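PDB 4LJ1: invasion-associated protein from Mycobacterium tuberculosis, which probably binds peptidoglycan through a non-catalytic NlpC/p60 domain, and may thereby help to stabilise the mycobacterial cell wall. Local coordinates for residues S49-Y54 / Q106-G111; G68-V73 / G85-Y90; Q53-G58 / V98-G103. All coordinates share one frame; numbering follows the deposited sequence.

Contact 1: S49-Y54 / Q106-G111; sequences SGLIQY and QMLEVG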
ATOM      1  N   SER A  49      -5.015  -3.627  -1.230  1.00  7.06           N
ATOM      2  CA  SER A  49      -4.074  -4.357  -2.076  0.50  7.19           C
ATOM      3  C   SER A  49      -4.057  -3.835  -3.505  1.00  7.27           C
ATOM      4  O   SER A  49      -3.010  -3.691  -4.144  1.00  7.83           O
ATOM      5  CB  SER A  49      -4.416  -5.854  -2.050  0.50  6.86           C
ATOM      6  OG  SER A  49      -3.941  -6.349  -0.804  0.50  7.28           O
ATOM      7  N   GLY A  50      -5.243  -3.582  -4.033  1.00  6.93           N
ATOM      8  CA  GLY A  50      -5.375  -3.101  -5.387  1.00  6.75           C
ATOM      9  C   GLY A  50      -4.697  -1.752  -5.555  1.00  6.08           C
ATOM     10  O   GLY A  50      -4.039  -1.500  -6.568  1.00  6.44           O
ATOM     11  N   LEU A  51      -4.864  -0.862  -4.576  1.00  5.84           N
ATOM     12  CA  LEU A  51      -4.250   0.459  -4.656  1.00  6.04           C
ATOM     13  C   LEU A  51      -2.727   0.332  -4.661  1.00  5.84           C
ATOM     14  O   LEU A  51      -2.044   1.012  -5.443  1.00  6.50           O
ATOM     15  CB  LEU A  51      -4.703   1.325  -3.486  1.00  6.32           C
ATOM     16  CG  LEU A  51      -4.045   2.703  -3.408  1.00  6.81           C
ATOM     17  CD1 LEU A  51      -4.442   3.598  -4.601  1.00  8.48           C
ATOM     18  CD2 LEU A  51      -4.418   3.388  -2.092  1.00  8.80           C
ATOM     19  N   ILE A  52      -2.190  -0.484  -3.767  1.00  6.24           N
ATOM     20  CA  ILE A  52      -0.733  -0.666  -3.689  1.00  7.07           C
ATOM     21  C   ILE A  52      -0.189  -1.272  -4.972  1.00  7.25           C
ATOM     22  O   ILE A  52       0.853  -0.848  -5.474  1.00  7.28           O
ATOM     23  CB  ILE A  52      -0.352  -1.529  -2.449  1.00  9.01           C
ATOM     24  CG1 ILE A  52      -0.648  -0.831  -1.151  1.00 12.30           C
ATOM     25  CG2 ILE A  52       1.081  -1.985  -2.502  1.00  9.97           C
ATOM     26  CD1 ILE A  52      -0.158   0.560  -1.071  1.00 13.43           C
ATOM     27  N   GLN A  53      -0.893  -2.250  -5.527  1.00  7.33           N
ATOM     28  CA  GLN A  53      -0.466  -2.816  -6.830  1.00  8.08           C
ATOM     29  C   GLN A  53      -0.441  -1.750  -7.917  1.00  7.71           C
ATOM     30  O   GLN A  53       0.508  -1.675  -8.687  1.00  8.60           O
ATOM     31  CB  GLN A  53      -1.377  -3.953  -7.277  1.00  9.01           C
ATOM     32  CG  GLN A  53      -1.234  -5.255  -6.517  1.00  9.30           C
ATOM     33  CD  GLN A  53      -2.070  -6.360  -7.135  1.00 11.08           C
ATOM     34  OE1 GLN A  53      -3.124  -6.099  -7.716  1.00 12.78           O
ATOM     35  NE2 GLN A  53      -1.594  -7.606  -7.054  1.00 12.68           N
ATOM     36  N   TYR A  54      -1.483  -0.933  -7.965  1.00  7.41           N
ATOM     37  CA  TYR A  54      -1.531   0.128  -8.966  1.00  7.35           C
ATOM     38  C   TYR A  54      -0.341   1.071  -8.810  1.00  7.37           C
ATOM     39  O   TYR A  54       0.355   1.414  -9.772  1.00  8.76           O
ATOM     40  CB  TYR A  54      -2.848   0.917  -8.847  1.00  8.42           C
ATOM     41  CG  TYR A  54      -2.918   2.072  -9.824  1.00  8.02           C
ATOM     42  CD1 TYR A  54      -3.029   1.838 -11.187  1.00  8.44           C
ATOM     43  CD2 TYR A  54      -2.771   3.402  -9.391  1.00  9.23           C
ATOM     44  CE1 TYR A  54      -3.036   2.887 -12.091  1.00  9.94           C
ATOM     45  CE2 TYR A  54      -2.759   4.463 -10.294  1.00 11.33           C
ATOM     46  CZ  TYR A  54      -2.907   4.192 -11.643  1.00 10.56           C
ATOM     47  OH  TYR A  54      -2.897   5.224 -12.563  1.00 14.91           O
ATOM     48  N   GLN A 106       2.549  10.343   7.577  1.00  9.33           N
ATOM     49  CA  GLN A 106       1.346  10.239   6.766  1.00  8.96           C
ATOM     50  C   GLN A 106       1.389   8.966   5.930  1.00  8.28           C
ATOM     51  O   GLN A 106       2.450   8.525   5.490  1.00  8.51           O
ATOM     52  CB  GLN A 106       1.231  11.444   5.826  1.00 10.18           C
ATOM     53  CG  GLN A 106       1.268  12.801   6.508  1.00 12.51           C
ATOM     54  CD  GLN A 106       0.044  13.051   7.357  1.00 14.18           C
ATOM     55  OE1 GLN A 106      -0.991  12.417   7.187  1.00 18.10           O
ATOM     56  NE2 GLN A 106       0.157  13.987   8.287  1.00 21.03           N
ATOM     57  N   MET A 107       0.201   8.403   5.677  1.00  7.98           N
ATOM     58  CA  MET A 107       0.077   7.250   4.813  1.00  7.51           C
ATOM     59  C   MET A 107      -1.073   7.422   3.847  1.00  7.38           C
ATOM     60  O   MET A 107      -2.029   8.120   4.126  1.00  8.12           O
ATOM     61  CB  MET A 107      -0.118   5.976   5.631  1.00  7.57           C
ATOM     62  CG  MET A 107      -1.372   5.886   6.474  1.00  8.42           C
ATOM     63  SD  MET A 107      -1.363   4.395   7.503  1.00  9.10           S
ATOM     64  CE  MET A 107      -2.984   4.566   8.278  1.00  9.49           C
ATOM     65  N   LEU A 108      -0.993   6.732   2.714  1.00  7.16           N
ATOM     66  CA  LEU A 108      -2.078   6.626   1.749  1.00  7.13           C
ATOM     67  C   LEU A 108      -2.741   5.261   1.981  1.00  6.49           C
ATOM     68  O   LEU A 108      -2.082   4.231   1.887  1.00  7.38           O
ATOM     69  CB  LEU A 108      -1.528   6.720   0.321  1.00  7.39           C
ATOM     70  CG  LEU A 108      -2.583   6.734  -0.776  1.00  8.02           C
ATOM     71  CD1 LEU A 108      -3.390   8.015  -0.765  1.00  9.74           C
ATOM     72  CD2 LEU A 108      -1.943   6.494  -2.144  1.00 10.15           C
ATOM     73  N   GLU A 109      -4.031   5.296   2.295  1.00  7.60           N
ATOM     74  CA  GLU A 109      -4.792   4.117   2.619  1.00  8.36           C
ATOM     75  C   GLU A 109      -6.112   4.101   1.874  1.00  7.85           C
ATOM     76  O   GLU A 109      -6.498   5.078   1.240  1.00  8.11           O
ATOM     77  CB  GLU A 109      -5.066   4.053   4.128  1.00 10.49           C
ATOM     78  CG  GLU A 109      -5.954   5.179   4.607  1.00 11.30           C
ATOM     79  CD  GLU A 109      -6.460   4.965   6.000  1.00 14.77           C
ATOM     80  OE1 GLU A 109      -6.320   3.844   6.535  1.00 18.41           O
ATOM     81  OE2 GLU A 109      -7.089   5.882   6.518  1.00 18.47           O
ATOM     82  N   VAL A 110      -6.828   2.994   1.977  1.00  8.59           N
ATOM     83  CA  VAL A 110      -8.210   2.942   1.521  1.00  7.90           C
ATOM     84  C   VAL A 110      -9.095   2.830   2.744  1.00  9.37           C
ATOM     85  O   VAL A 110      -9.067   1.828   3.446  1.00 11.14           O
ATOM     86  CB  VAL A 110      -8.481   1.793   0.532  1.00  8.76           C
ATOM     87  CG1 VAL A 110      -9.891   1.935  -0.024  1.00 11.07           C
ATOM     88  CG2 VAL A 110      -7.465   1.794  -0.592  1.00 10.17           C
ATOM     89  N   GLY A 111      -9.823   3.904   3.027  1.00  9.93           N
ATOM     90  CA  GLY A 111     -10.909   3.906   4.007  1.00 10.92           C
ATOM     91  C   GLY A 111     -12.211   3.714   3.268  1.00 10.62           C
ATOM     92  O   GLY A 111     -12.334   2.792   2.486  1.00 13.40           O
TER

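Contact 2: G68-V73 / G85-Y90; sequences GQMYKV and GDLIFY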
ATOM      1  N   GLY A  68      -0.714 -10.182   3.315  1.00 10.98           N
ATOM      2  CA  GLY A  68       0.142 -11.125   4.022  1.00 11.51           C
ATOM      3  C   GLY A  68       1.279 -11.632   3.159  1.00 10.58           C
ATOM      4  O   GLY A  68       2.385 -11.852   3.644  1.00 11.38           O
ATOM      5  N   GLN A  69       1.025 -11.804   1.869  1.00 11.32           N
ATOM      6  CA  GLN A  69       2.087 -12.285   0.985  1.00 12.32           C
ATOM      7  C   GLN A  69       3.096 -11.158   0.695  1.00 11.88           C
ATOM      8  O   GLN A  69       4.308 -11.391   0.672  1.00 13.27           O
ATOM      9  CB  GLN A  69       1.522 -12.864  -0.302  1.00 13.07           C
ATOM     10  CG  GLN A  69       2.591 -13.536  -1.164  1.00 14.23           C
ATOM     11  CD  GLN A  69       3.236 -14.786  -0.575  1.00 17.61           C
ATOM     12  OE1 GLN A  69       2.705 -15.423   0.342  1.00 19.64           O
ATOM     13  NE2 GLN A  69       4.402 -15.147  -1.119  1.00 17.48           N
ATOM     14  N   MET A  70       2.610  -9.946   0.476  1.00 10.35           N
ATOM     15  CA  MET A  70       3.500  -8.801   0.354  1.00 10.81           C
ATOM     16  C   MET A  70       4.430  -8.690   1.566  1.00 10.94           C
ATOM     17  O   MET A  70       5.635  -8.462   1.436  1.00 12.90           O
ATOM     18  CB  MET A  70       2.706  -7.497   0.277  1.00 10.70           C
ATOM     19  CG  MET A  70       1.847  -7.287  -0.977  1.00 11.47           C
ATOM     20  SD  MET A  70       0.975  -5.700  -0.812  1.00 12.47           S
ATOM     21  CE  MET A  70      -0.096  -5.748  -2.241  1.00 13.78           C
ATOM     22  N   TYR A  71       3.873  -8.859   2.748  1.00  9.79           N
ATOM     23  CA  TYR A  71       4.663  -8.782   3.981  1.00  9.50           C
ATOM     24  C   TYR A  71       5.709  -9.911   4.099  1.00 10.74           C
ATOM     25  O   TYR A  71       6.872  -9.673   4.418  1.00 11.36           O
ATOM     26  CB  TYR A  71       3.755  -8.823   5.213  1.00  9.36           C
ATOM     27  CG  TYR A  71       4.491  -8.608   6.509  1.00  8.60           C
ATOM     28  CD1 TYR A  71       4.876  -7.333   6.884  1.00  8.61           C
ATOM     29  CD2 TYR A  71       4.817  -9.679   7.358  1.00 10.01           C
ATOM     30  CE1 TYR A  71       5.528  -7.100   8.078  1.00  9.93           C
ATOM     31  CE2 TYR A  71       5.478  -9.450   8.550  1.00 11.19           C
ATOM     32  CZ  TYR A  71       5.836  -8.152   8.897  1.00 10.90           C
ATOM     33  OH  TYR A  71       6.488  -7.889  10.070  1.00 15.04           O
ATOM     34  N   LYS A  72       5.256 -11.147   3.899  1.00 11.47           N
ATOM     35  CA  LYS A  72       6.110 -12.331   4.012  1.00 12.49           C
ATOM     36  C   LYS A  72       7.383 -12.172   3.221  1.00 12.70           C
ATOM     37  O   LYS A  72       8.484 -12.477   3.717  1.00 14.85           O
ATOM     38  CB  LYS A  72       5.356 -13.578   3.545  1.00 13.34           C
ATOM     39  CG  LYS A  72       6.143 -14.874   3.684  1.00 15.17           C
ATOM     40  CD  LYS A  72       5.290 -16.058   3.241  1.00 18.40           C
ATOM     41  CE  LYS A  72       6.004 -17.391   3.382  1.00 20.46           C
ATOM     42  NZ  LYS A  72       5.229 -18.506   2.765  1.00 27.23           N
ATOM     43  N   VAL A  73       7.248 -11.725   1.978  1.00 12.47           N
ATOM     44  CA  VAL A  73       8.400 -11.719   1.059  1.00 12.40           C
ATOM     45  C   VAL A  73       9.233 -10.438   1.108  1.00 12.44           C
ATOM     46  O   VAL A  73      10.367 -10.421   0.608  1.00 14.10           O
ATOM     47  CB  VAL A  73       7.967 -12.002  -0.403  1.00 13.30           C
ATOM     48  CG1 VAL A  73       7.232 -13.347  -0.530  1.00 15.42           C
ATOM     49  CG2 VAL A  73       7.164 -10.846  -0.979  1.00 14.91           C
ATOM     50  N   GLY A  85       7.537   5.672   0.594  1.00  9.45           N
ATOM     51  CA  GLY A  85       7.457   4.553  -0.328  1.00  9.22           C
ATOM     52  C   GLY A  85       7.433   3.199   0.355  1.00  8.37           C
ATOM     53  O   GLY A  85       7.014   2.213  -0.246  1.00  9.72           O
ATOM     54  N   ASP A  86       7.872   3.120   1.607  1.00  8.52           N
ATOM     55  CA  ASP A  86       7.785   1.862   2.330  1.00  7.64           C
ATOM     56  C   ASP A  86       6.296   1.523   2.536  1.00  7.35           C
ATOM     57  O   ASP A  86       5.459   2.409   2.594  1.00  8.08           O
ATOM     58  CB  ASP A  86       8.476   1.976   3.687  1.00  8.00           C
ATOM     59  CG  ASP A  86       9.990   2.072   3.611  1.00  8.94           C
ATOM     60  OD1 ASP A  86      10.578   1.806   2.526  1.00  9.98           O
ATOM     61  OD2 ASP A  86      10.610   2.362   4.662  1.00  9.82           O
ATOM     62  N   LEU A  87       6.021   0.243   2.692  1.00  7.32           N
ATOM     63  CA  LEU A  87       4.660  -0.245   2.956  1.00  7.05           C
ATOM     64  C   LEU A  87       4.459  -0.492   4.446  1.00  6.75           C
ATOM     65  O   LEU A  87       5.316  -1.089   5.112  1.00  7.17           O
ATOM     66  CB  LEU A  87       4.448  -1.547   2.187  1.00  7.15           C
ATOM     67  CG  LEU A  87       4.524  -1.470   0.658  1.00  8.33           C
ATOM     68  CD1 LEU A  87       4.344  -2.863   0.071  1.00  9.64           C
ATOM     69  CD2 LEU A  87       3.480  -0.500   0.124  1.00  9.82           C
ATOM     70  N   ILE A  88       3.337  -0.002   4.946  1.00  6.85           N
ATOM     71  CA  ILE A  88       2.867  -0.204   6.311  1.00  6.77           C
ATOM     72  C   ILE A  88       1.815  -1.307   6.287  1.00  6.08           C
ATOM     73  O   ILE A  88       0.979  -1.338   5.381  1.00  7.44           O
ATOM     74  CB  ILE A  88       2.262   1.107   6.847  1.00  7.54           C
ATOM     75  CG1 ILE A  88       3.340   2.180   7.017  1.00  8.83           C
ATOM     76  CG2 ILE A  88       1.524   0.873   8.175  1.00  9.64           C
ATOM     77  CD1 ILE A  88       2.791   3.583   7.151  1.00 12.44           C
ATOM     78  N   PHE A  89       1.838  -2.175   7.278  1.00  6.28           N
ATOM     79  CA  PHE A  89       0.877  -3.267   7.376  1.00  6.90           C
ATOM     80  C   PHE A  89       0.124  -3.236   8.685  1.00  7.08           C
ATOM     81  O   PHE A  89       0.609  -2.704   9.701  1.00  7.73           O
ATOM     82  CB  PHE A  89       1.580  -4.615   7.212  1.00  7.59           C
ATOM     83  CG  PHE A  89       2.207  -4.804   5.867  1.00  7.20           C
ATOM     84  CD1 PHE A  89       3.450  -4.296   5.590  1.00  8.58           C
ATOM     85  CD2 PHE A  89       1.531  -5.481   4.877  1.00  8.06           C
ATOM     86  CE1 PHE A  89       4.020  -4.441   4.335  1.00  9.45           C
ATOM     87  CE2 PHE A  89       2.095  -5.643   3.624  1.00  9.37           C
ATOM     88  CZ  PHE A  89       3.337  -5.114   3.351  1.00 10.03           C
ATOM     89  N   TYR A  90      -1.050  -3.856   8.652  1.00  7.23           N
ATOM     90  CA  TYR A  90      -1.852  -4.133   9.825  1.00  7.76           C
ATOM     91  C   TYR A  90      -2.099  -5.625   9.932  1.00  7.81           C
ATOM     92  O   TYR A  90      -2.218  -6.331   8.932  1.00  8.81           O
ATOM     93  CB  TYR A  90      -3.189  -3.323   9.777  1.00  8.26           C
ATOM     94  CG  TYR A  90      -2.895  -1.848   9.890  1.00  8.62           C
ATOM     95  CD1 TYR A  90      -2.773  -1.248  11.129  1.00  8.76           C
ATOM     96  CD2 TYR A  90      -2.572  -1.085   8.782  1.00  8.53           C
ATOM     97  CE1 TYR A  90      -2.407   0.087  11.255  1.00  9.38           C
ATOM     98  CE2 TYR A  90      -2.219   0.251   8.904  1.00  9.72           C
ATOM     99  CZ  TYR A  90      -2.105   0.820  10.149  1.00  9.22           C
ATOM    100  OH  TYR A  90      -1.698   2.125  10.293  1.00 11.04           O
TER

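Contact 3: Q53-G58 / V98-G103; sequences QYAYAG and VALYLG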
ATOM      1  N   GLN A  53      -0.893  -2.250  -5.527  1.00  7.33           N
ATOM      2  CA  GLN A  53      -0.466  -2.816  -6.830  1.00  8.08           C
ATOM      3  C   GLN A  53      -0.441  -1.750  -7.917  1.00  7.71           C
ATOM      4  O   GLN A  53       0.508  -1.675  -8.687  1.00  8.60           O
ATOM      5  CB  GLN A  53      -1.377  -3.953  -7.277  1.00  9.01           C
ATOM      6  CG  GLN A  53      -1.234  -5.255  -6.517  1.00  9.30           C
ATOM      7  CD  GLN A  53      -2.070  -6.360  -7.135  1.00 11.08           C
ATOM      8  OE1 GLN A  53      -3.124  -6.099  -7.716  1.00 12.78           O
ATOM      9  NE2 GLN A  53      -1.594  -7.606  -7.054  1.00 12.68           N
ATOM     10  N   TYR A  54      -1.483  -0.933  -7.965  1.00  7.41           N
ATOM     11  CA  TYR A  54      -1.531   0.128  -8.966  1.00  7.35           C
ATOM     12  C   TYR A  54      -0.341   1.071  -8.810  1.00  7.37           C
ATOM     13  O   TYR A  54       0.355   1.414  -9.772  1.00  8.76           O
ATOM     14  CB  TYR A  54      -2.848   0.917  -8.847  1.00  8.42           C
ATOM     15  CG  TYR A  54      -2.918   2.072  -9.824  1.00  8.02           C
ATOM     16  CD1 TYR A  54      -3.029   1.838 -11.187  1.00  8.44           C
ATOM     17  CD2 TYR A  54      -2.771   3.402  -9.391  1.00  9.23           C
ATOM     18  CE1 TYR A  54      -3.036   2.887 -12.091  1.00  9.94           C
ATOM     19  CE2 TYR A  54      -2.759   4.463 -10.294  1.00 11.33           C
ATOM     20  CZ  TYR A  54      -2.907   4.192 -11.643  1.00 10.56           C
ATOM     21  OH  TYR A  54      -2.897   5.224 -12.563  1.00 14.91           O
ATOM     22  N   ALA A  55      -0.095   1.518  -7.584  1.00  7.02           N
ATOM     23  CA  ALA A  55       0.972   2.477  -7.343  1.00  7.94           C
ATOM     24  C   ALA A  55       2.318   1.891  -7.767  1.00  7.79           C
ATOM     25  O   ALA A  55       3.075   2.527  -8.527  1.00  8.54           O
ATOM     26  CB  ALA A  55       0.989   2.932  -5.877  1.00  8.10           C
ATOM     27  N   TYR A  56       2.632   0.697  -7.283  1.00  7.84           N
ATOM     28  CA  TYR A  56       3.954   0.107  -7.511  1.00  7.99           C
ATOM     29  C   TYR A  56       4.169  -0.387  -8.940  1.00  8.40           C
ATOM     30  O   TYR A  56       5.321  -0.582  -9.336  1.00  9.59           O
ATOM     31  CB  TYR A  56       4.320  -0.952  -6.439  1.00  9.16           C
ATOM     32  CG  TYR A  56       5.199  -0.323  -5.372  1.00 10.20           C
ATOM     33  CD1 TYR A  56       6.514   0.028  -5.697  1.00 10.89           C
ATOM     34  CD2 TYR A  56       4.739  -0.008  -4.089  1.00  9.84           C
ATOM     35  CE1 TYR A  56       7.332   0.670  -4.783  1.00 11.51           C
ATOM     36  CE2 TYR A  56       5.568   0.644  -3.163  1.00 10.11           C
ATOM     37  CZ  TYR A  56       6.861   0.968  -3.519  1.00 10.37           C
ATOM     38  OH  TYR A  56       7.690   1.622  -2.623  1.00 12.29           O
ATOM     39  N   ALA A  57       3.113  -0.553  -9.748  1.00  8.69           N
ATOM     40  CA  ALA A  57       3.299  -0.818 -11.169  1.00  8.85           C
ATOM     41  C   ALA A  57       4.055   0.352 -11.813  1.00 10.58           C
ATOM     42  O   ALA A  57       4.703   0.154 -12.839  1.00 11.89           O
ATOM     43  CB  ALA A  57       1.963  -1.066 -11.837  1.00  9.85           C
ATOM     44  N   GLY A  58       4.032   1.539 -11.216  1.00 11.78           N
ATOM     45  CA  GLY A  58       4.836   2.673 -11.716  1.00 13.02           C
ATOM     46  C   GLY A  58       6.334   2.443 -11.695  1.00 13.46           C
ATOM     47  O   GLY A  58       7.083   3.089 -12.439  1.00 18.32           O
ATOM     48  N   VAL A  98      -2.776  -3.174   4.159  1.00  7.89           N
ATOM     49  CA  VAL A  98      -1.541  -2.519   3.734  1.00  6.77           C
ATOM     50  C   VAL A  98      -1.828  -1.080   3.372  1.00  6.44           C
ATOM     51  O   VAL A  98      -2.936  -0.780   2.888  1.00  8.02           O
ATOM     52  CB  VAL A  98      -0.879  -3.310   2.566  1.00  7.10           C
ATOM     53  CG1 VAL A  98      -1.796  -3.386   1.330  1.00  7.95           C
ATOM     54  CG2 VAL A  98       0.492  -2.750   2.210  1.00  7.81           C
ATOM     55  N   ALA A  99      -0.848  -0.205   3.574  1.00  6.50           N
ATOM     56  CA  ALA A  99      -0.931   1.205   3.236  1.00  6.46           C
ATOM     57  C   ALA A  99       0.433   1.662   2.746  1.00  6.71           C
ATOM     58  O   ALA A  99       1.428   0.998   2.994  1.00  7.50           O
ATOM     59  CB  ALA A  99      -1.384   2.029   4.440  1.00  7.76           C
ATOM     60  N   LEU A 100       0.468   2.789   2.046  1.00  6.89           N
ATOM     61  CA  LEU A 100       1.704   3.316   1.476  1.00  6.57           C
ATOM     62  C   LEU A 100       2.209   4.473   2.349  1.00  6.56           C
ATOM     63  O   LEU A 100       1.519   5.484   2.522  1.00  7.47           O
ATOM     64  CB  LEU A 100       1.433   3.820   0.062  1.00  7.05           C
ATOM     65  CG  LEU A 100       2.616   4.382  -0.742  1.00  8.53           C
ATOM     66  CD1 LEU A 100       3.687   3.319  -0.987  1.00 10.68           C
ATOM     67  CD2 LEU A 100       2.145   4.986  -2.045  1.00 10.80           C
ATOM     68  N   TYR A 101       3.413   4.340   2.920  1.00  7.08           N
ATOM     69  CA  TYR A 101       3.968   5.418   3.726  1.00  7.42           C
ATOM     70  C   TYR A 101       4.409   6.570   2.840  1.00  8.30           C
ATOM     71  O   TYR A 101       5.109   6.365   1.855  1.00  9.43           O
ATOM     72  CB  TYR A 101       5.145   4.914   4.574  1.00  7.62           C
ATOM     73  CG  TYR A 101       5.647   5.930   5.594  1.00  8.21           C
ATOM     74  CD1 TYR A 101       4.760   6.646   6.381  1.00  8.65           C
ATOM     75  CD2 TYR A 101       6.992   6.196   5.751  1.00  9.18           C
ATOM     76  CE1 TYR A 101       5.189   7.584   7.285  1.00  9.88           C
ATOM     77  CE2 TYR A 101       7.430   7.122   6.692  1.00 10.45           C
ATOM     78  CZ  TYR A 101       6.522   7.828   7.450  1.00 10.27           C
ATOM     79  OH  TYR A 101       6.914   8.790   8.379  1.00 12.47           O
ATOM     80  N   LEU A 102       4.017   7.785   3.215  1.00  8.73           N
ATOM     81  CA  LEU A 102       4.315   8.983   2.429  1.00  9.42           C
ATOM     82  C   LEU A 102       5.419   9.838   3.026  1.00 10.16           C
ATOM     83  O   LEU A 102       5.794  10.847   2.425  1.00 12.73           O
ATOM     84  CB  LEU A 102       3.061   9.843   2.295  1.00  9.59           C
ATOM     85  CG  LEU A 102       1.854   9.178   1.643  1.00  9.52           C
ATOM     86  CD1 LEU A 102       0.624  10.051   1.742  1.00 12.30           C
ATOM     87  CD2 LEU A 102       2.148   8.817   0.185  1.00 12.06           C
ATOM     88  N   GLY A 103       5.942   9.425   4.176  1.00  9.70           N
ATOM     89  CA  GLY A 103       6.846  10.244   4.954  1.00 11.27           C
ATOM     90  C   GLY A 103       6.087  11.194   5.859  1.00 11.13           C
ATOM     91  O   GLY A 103       4.870  11.403   5.719  1.00 11.87           O
TER

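Contact 1: S49-Y54 / Q106-G111
Leu51, on the sheet-facing side of its helix, reaches Leu108 and Val110, two residues that alternate along the strand and therefore show their side chains on the same face. The apolar contact depends on one branch of the leucine. Leu51 CD2 lies 3.8 Å from Val110 CG2 and 4.0 Å from Leu108 CD2, and thus sits against both strand residues. The CG of Leu51 is anti to the backbone N (chi1 176°), which carries the fork outward from the helix. Val110 is met lower down as well, its CG2 being 4.0 Å from Leu51 CB. The two leucine side chains meet at about a right angle, and Leu51 CD2 lies against both CG and CD2 of Leu108. A branched residue suits each place: leucine spans the gap between the axes of segment 49-54 and strand 106-110, 8.6 Å apart, whereas the compact, beta-branched valine fits an extended backbone and needs little reach.

Polar links run within or beyond the two segments. In the helix Gln53 N bonds to Ser49 O at 2.9 Å. The side chain of Glu109, between the two apolar strand residues, leaves on the other face of the sheet, where a salt bridge to Arg120 and hydrogen bonds to Ser117 and Gln115 engage its carboxylate.

This is a helix of the papain-like NlpC/P60 domain packed on its central antiparallel sheet. Segment 49-54 runs at 132° to strand 106-110. Val114 of strand 114-118 touches Leu51 and Leu108, and Phe23 from a loop touches Val110. On the other flank Ile52 carries the same helix over to Val98, Leu100 and Leu87, so that helix 48-57 touches strands 87-90, 97-103, 106-110 and 114-118.

Contact 2: G68-V73 / G85-Y90
Phe89 is the bump of the strand, and it fits into the hollow between Met70 and Tyr71, two consecutive residues of the helix. Tyr71 turns its edge to one face of the Phe89 ring, Tyr71 CD1 standing 3.6 Å from Phe89 CD1, toward the rim. The two planes meet at 71° with the ring centroids of Tyr71 and Phe89 5.2 Å apart, a T-shaped (edge-to-face) pair. The tyrosine CB adds a CH-pi contact, 4.0 Å from the centroid of the Phe89 ring and close to its normal. Met70 closes the hollow at the ring's edge, where its CB is 3.9 Å from Phe89 CE2. Wedged in this way, the phenyl ring also approaches the helix backbone, Phe89 CZ lying 3.8 Å from Tyr71 N.

This is a helix laid across strand 87-90, whose backbone also bonds to Val129 and Thr125, in the central antiparallel sheet of the papain-like NlpC/P60 fold. Segment 68-73 crosses strand 87-90 at -120°, its axis 9.6 Å away, a distance bridged by Phe89.

Beyond CG the methionine chain is extended (chi2 179°). It passes the strand only loosely, Met70 SD being 4.5 Å from Leu87 CD1, and goes on to Ser49 and Ile52 of helix 48-57. An unbranched, flexible thioether suits such a narrow path between two helices and a strand. Leu87 faces the same way as Phe89 but mainly packs against Ile52 and Tyr56 of helix 48-57, with Val98 and Leu100 beside it, while Ile88 between them points to the other face and meets Leu128 and Tyr101.

Contact 3: Q53-G58 / V98-G103
Leu100 alone represents its strand here, and its two methyls divide the helix between them. The tighter half is with Tyr56: Leu100 CD1 comes 3.9 Å from CE2 of the Tyr56 ring, the two side chains crossing at a slant. With chi1 at -178° the isobutyl group of Leu100 extends away from the strand. The other half is looser, Leu100 CD2 standing 4.5 Å from Ala55 CB. Alanine suits that place because the small side chain lets the helix stay near the sheet while Val11 of helix 5-16 packs on it too. Tyrosine suits the neighbouring one, since its ring runs through apolar surroundings that include Leu87 and Leu63, and its hydroxyl ends in a hydrogen bond with Gly85 O.

Away from this buried patch, the helix turns more exposed residues aside. Gln53 binds Arg65 and Leu63 through its amide, and Tyr54 makes a cation-pi contact with Arg14. On the strand, Tyr101 points to the opposite side from Leu100, and Gly103 N sits 3.5 Å above the plane of the Tyr101 ring, over its centre.

A helix packed on the central antiparallel sheet in this manner is characteristic of the NlpC/P60 domain; in catalytic relatives the corresponding helix carries the nucleophilic cysteine.

All three contacts set a helix against one face of the same antiparallel sheet. Contacts 1 and 3 share helix 48-57 and lie close to the centre of the chain, their strands being hydrogen-bonded neighbours through Leu108 N and Leu100 O; contact 2 brings helix 67-73 to strand 87-90, at the other side of strand 97-103. Ile52 and Met70 join the two helices, and a probable hydrogen bond between Ile88 O and Ala99 N pairs the strands of contacts 2 and 3. Contacts 2 and 3 are fully buried, whereas contact 1 is partly open at its valine end. Their chemistry differs accordingly: aliphatic methyls in contact 1, an edge-to-face aromatic pair with a methionine at its side in contact 2, and a mixed tyrosine-leucine pair in contact 3.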